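Local coordinates for protein inositol-1,4,5-trisphosphate 5-phosphatase 1 (Schizosaccharomyces pombe, PDB 1I9Z) that removes the 5-phosphate from soluble and lipid inositol phosphates, including phosphatidylinositol 4,5-bisphosphate, through the catalytic domain modelled here, and is involved in membrane trafficking and signalling, at residues F62-V66 / K80-W84. Numbering follows the deposited sequence.
Sequences FQEIV and KRREW. With CA (calcium ion), chain B.
F62 lays one ring face over the indole of W84: the phenyl and five-membered ring centroids are 4.8 Å apart with planes at an oblique 36°, and F62 CZ approaches W84 CE3 to 3.7 Å. Both chi1 are m and both chi2 near 107°. I65 (m, t) wedges against the K80-R81 turn, its CG2 3.4 Å from K80 CB and its CD1 4.0 Å from R81 CB; the CA atoms of I65 and R81 define the register at 6.7 Å. V66 CG2 adds a 4.0 Å contact to K80 CD. The backbone is extended at F62-Q63, enters the left-handed region at E64 (54/48) and returns to the right-handed helical region at I65 (-57/-31), whereas K80-W84 is alpha-helical, with W84 N bonded to K80 O at 3.3 Å. This packs helix 78-94 against the C-terminal end of strand 57-63, in the six-stranded mixed sheet of the DNase I-like phosphatase fold. E64, out of reach of the 80-84 segment, binds the active-site calcium through OE2 at 2.8 Å beside four waters; OE2 also accepts a hydrogen bond from N33. No direct hydrogen bond joins the segments; waters do. I65 O accepts from water 1 (2.8 Å), itself the acceptor for W84 NE1 (3.0 Å), and from water 2 (2.7 Å), which accepts from K80 NZ (3.1 Å). R81 salt-bridges E85 through NE and hydrogen-bonds Q109 through NH1.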
ATOM      1  N   PHE A  62       7.221  -0.828  -7.730  1.00 13.78           N
ATOM      2  CA  PHE A  62       7.817  -1.728  -8.707  1.00 11.29           C
ATOM      3  C   PHE A  62       8.781  -2.680  -8.043  1.00 12.53           C
ATOM      4  O   PHE A  62       9.432  -2.306  -7.005  1.00 13.59           O
ATOM      5  CB  PHE A  62       8.662  -0.943  -9.778  1.00 12.50           C
ATOM      6  CG  PHE A  62       7.833  -0.083 -10.664  1.00 12.83           C
ATOM      7  CD1 PHE A  62       7.847   1.286 -10.521  1.00 14.29           C
ATOM      8  CD2 PHE A  62       7.049  -0.651 -11.666  1.00 14.65           C
ATOM      9  CE1 PHE A  62       7.061   2.119 -11.412  1.00 15.03           C
ATOM     10  CE2 PHE A  62       6.251   0.174 -12.561  1.00 15.88           C
ATOM     11  CZ  PHE A  62       6.278   1.550 -12.420  1.00 14.76           C
ATOM     12  N   GLN A  63       8.832  -3.921  -8.568  1.00 12.65           N
ATOM     13  CA  GLN A  63       9.864  -4.873  -8.167  1.00 12.65           C
ATOM     14  C   GLN A  63      10.656  -5.253  -9.429  1.00 15.26           C
ATOM     15  O   GLN A  63      10.130  -5.207 -10.562  1.00 15.17           O
ATOM     16  CB  GLN A  63       9.320  -6.108  -7.483  1.00 13.49           C
ATOM     17  CG  GLN A  63       8.405  -5.704  -6.247  1.00 11.90           C
ATOM     18  CD  GLN A  63       7.008  -5.352  -6.708  1.00 13.71           C
ATOM     19  OE1 GLN A  63       6.485  -5.995  -7.631  1.00 14.08           O
ATOM     20  NE2 GLN A  63       6.372  -4.378  -6.049  1.00 12.86           N
ATOM     21  N   GLU A  64      11.900  -5.658  -9.227  1.00 15.03           N
ATOM     22  CA  GLU A  64      12.800  -6.027 -10.332  1.00 14.73           C
ATOM     23  C   GLU A  64      12.965  -4.969 -11.427  1.00 17.56           C
ATOM     24  O   GLU A  64      12.876  -5.286 -12.643  1.00 20.04           O
ATOM     25  CB  GLU A  64      12.435  -7.388 -10.969  1.00 16.39           C
ATOM     26  CG  GLU A  64      12.400  -8.483  -9.892  1.00 15.73           C
ATOM     27  CD  GLU A  64      12.432  -9.866 -10.465  1.00 19.95           C
ATOM     28  OE1 GLU A  64      13.103 -10.061 -11.513  1.00 19.16           O
ATOM     29  OE2 GLU A  64      11.896 -10.786  -9.836  1.00 19.94           O
ATOM     30  N   ILE A  65      13.210  -3.733 -11.032  1.00 17.45           N
ATOM     31  CA  ILE A  65      13.481  -2.671 -12.040  1.00 19.84           C
ATOM     32  C   ILE A  65      14.686  -3.192 -12.853  1.00 23.66           C
ATOM     33  O   ILE A  65      14.829  -2.948 -14.071  1.00 23.77           O
ATOM     34  CB  ILE A  65      13.760  -1.317 -11.358  1.00 18.74           C
ATOM     35  CG1 ILE A  65      12.408  -0.730 -10.923  1.00 19.15           C
ATOM     36  CG2 ILE A  65      14.556  -0.317 -12.391  1.00 17.61           C
ATOM     37  CD1 ILE A  65      12.500   0.533 -10.160  1.00 21.30           C
ATOM     38  N   VAL A  66      15.525  -3.965 -12.176  1.00 26.90           N
ATOM     39  CA  VAL A  66      16.610  -4.683 -12.836  1.00 30.25           C
ATOM     40  C   VAL A  66      16.259  -6.164 -12.542  1.00 31.58           C
ATOM     41  O   VAL A  66      15.997  -6.542 -11.395  1.00 31.00           O
ATOM     42  CB  VAL A  66      17.980  -4.364 -12.250  1.00 31.73           C
ATOM     43  CG1 VAL A  66      19.045  -5.228 -12.979  1.00 34.61           C
ATOM     44  CG2 VAL A  66      18.279  -2.899 -12.465  1.00 32.58           C
ATOM     45  N   LYS A  80      17.211   3.788 -14.174  1.00 20.59           N
ATOM     46  CA  LYS A  80      16.074   3.028 -14.692  1.00 21.23           C
ATOM     47  C   LYS A  80      14.825   3.403 -13.910  1.00 18.90           C
ATOM     48  O   LYS A  80      13.767   3.569 -14.486  1.00 18.44           O
ATOM     49  CB  LYS A  80      16.338   1.534 -14.609  1.00 25.23           C
ATOM     50  CG  LYS A  80      17.145   0.990 -15.828  1.00 29.90           C
ATOM     51  CD  LYS A  80      17.665  -0.429 -15.533  1.00 32.78           C
ATOM     52  CE  LYS A  80      18.527  -0.963 -16.685  1.00 36.75           C
ATOM     53  NZ  LYS A  80      17.710  -1.192 -17.922  1.00 39.78           N
ATOM     54  N   ARG A  81      14.990   3.610 -12.604  1.00 17.82           N
ATOM     55  CA  ARG A  81      13.829   4.023 -11.780  1.00 18.13           C
ATOM     56  C   ARG A  81      13.308   5.389 -12.290  1.00 17.91           C
ATOM     57  O   ARG A  81      12.116   5.604 -12.458  1.00 18.44           O
ATOM     58  CB  ARG A  81      14.251   4.180 -10.306  1.00 15.32           C
ATOM     59  CG  ARG A  81      13.045   4.605  -9.497  1.00 16.28           C
ATOM     60  CD  ARG A  81      13.489   5.047  -8.141  1.00 21.05           C
ATOM     61  NE  ARG A  81      13.906   6.452  -8.199  1.00 23.29           N
ATOM     62  CZ  ARG A  81      15.064   6.882  -7.695  1.00 23.67           C
ATOM     63  NH1 ARG A  81      15.911   6.031  -7.129  1.00 25.41           N
ATOM     64  NH2 ARG A  81      15.338   8.180  -7.692  1.00 24.71           N
ATOM     65  N   ARG A  82      14.223   6.312 -12.602  1.00 18.50           N
ATOM     66  CA  ARG A  82      13.775   7.593 -13.080  1.00 18.93           C
ATOM     67  C   ARG A  82      13.068   7.542 -14.429  1.00 18.14           C
ATOM     68  O   ARG A  82      12.262   8.423 -14.694  1.00 18.92           O
ATOM     69  CB  ARG A  82      14.963   8.584 -13.132  1.00 19.69           C
ATOM     70  CG  ARG A  82      15.364   8.966 -11.713  1.00 23.44           C
ATOM     71  CD  ARG A  82      16.609   9.878 -11.597  1.00 29.44           C
ATOM     72  NE  ARG A  82      16.710  10.255 -10.179  1.00 37.20           N
ATOM     73  CZ  ARG A  82      17.834  10.302  -9.468  1.00 39.45           C
ATOM     74  NH1 ARG A  82      18.997   9.984 -10.052  1.00 39.34           N
ATOM     75  NH2 ARG A  82      17.775  10.675  -8.185  1.00 37.99           N
ATOM     76  N   GLU A  83      13.380   6.554 -15.259  1.00 17.57           N
ATOM     77  CA  GLU A  83      12.687   6.424 -16.569  1.00 20.57           C
ATOM     78  C   GLU A  83      11.210   6.059 -16.291  1.00 18.85           C
ATOM     79  O   GLU A  83      10.277   6.533 -16.935  1.00 17.70           O
ATOM     80  CB  GLU A  83      13.308   5.303 -17.382  1.00 23.11           C
ATOM     81  CG  GLU A  83      14.688   5.644 -17.981  1.00 31.99           C
ATOM     82  CD  GLU A  83      15.273   4.440 -18.718  1.00 36.53           C
ATOM     83  OE1 GLU A  83      14.599   3.965 -19.655  1.00 40.60           O
ATOM     84  OE2 GLU A  83      16.378   3.966 -18.360  1.00 40.92           O
ATOM     85  N   TRP A  84      11.017   5.154 -15.319  1.00 18.55           N
ATOM     86  CA  TRP A  84       9.669   4.777 -14.941  1.00 15.18           C
ATOM     87  C   TRP A  84       8.950   5.984 -14.347  1.00 14.91           C
ATOM     88  O   TRP A  84       7.787   6.224 -14.665  1.00 15.87           O
ATOM     89  CB  TRP A  84       9.703   3.604 -13.909  1.00 14.69           C
ATOM     90  CG  TRP A  84      10.004   2.352 -14.594  1.00 14.61           C
ATOM     91  CD1 TRP A  84      11.159   1.638 -14.544  1.00 15.68           C
ATOM     92  CD2 TRP A  84       9.090   1.606 -15.396  1.00 15.64           C
ATOM     93  NE1 TRP A  84      11.008   0.461 -15.239  1.00 18.89           N
ATOM     94  CE2 TRP A  84       9.750   0.425 -15.790  1.00 17.18           C
ATOM     95  CE3 TRP A  84       7.762   1.828 -15.819  1.00 16.89           C
ATOM     96  CZ2 TRP A  84       9.139  -0.573 -16.603  1.00 18.70           C
ATOM     97  CZ3 TRP A  84       7.130   0.824 -16.620  1.00 16.71           C
ATOM     98  CH2 TRP A  84       7.843  -0.356 -16.998  1.00 17.94           C
TER
HETATM   99 CA    CA B 301      11.814 -12.649 -11.970  1.00 31.87          CA
HETATM  100  O   HOH W   1      13.116  -1.592 -15.749  1.00 22.96           O
HETATM  101  O   HOH W   2      16.167  -3.374 -16.343  1.00 31.69           O
HETATM  102  O   HOH W   3      12.458 -13.281  -9.920  1.00 28.74           O
HETATM  103  O   HOH W   4      14.465 -13.386 -12.525  1.00 42.47           O
HETATM  104  O   HOH W   5      11.168 -14.577 -12.832  1.00 26.12           O
HETATM  105  O   HOH W   6       9.966 -11.379 -12.303  1.00 14.03           O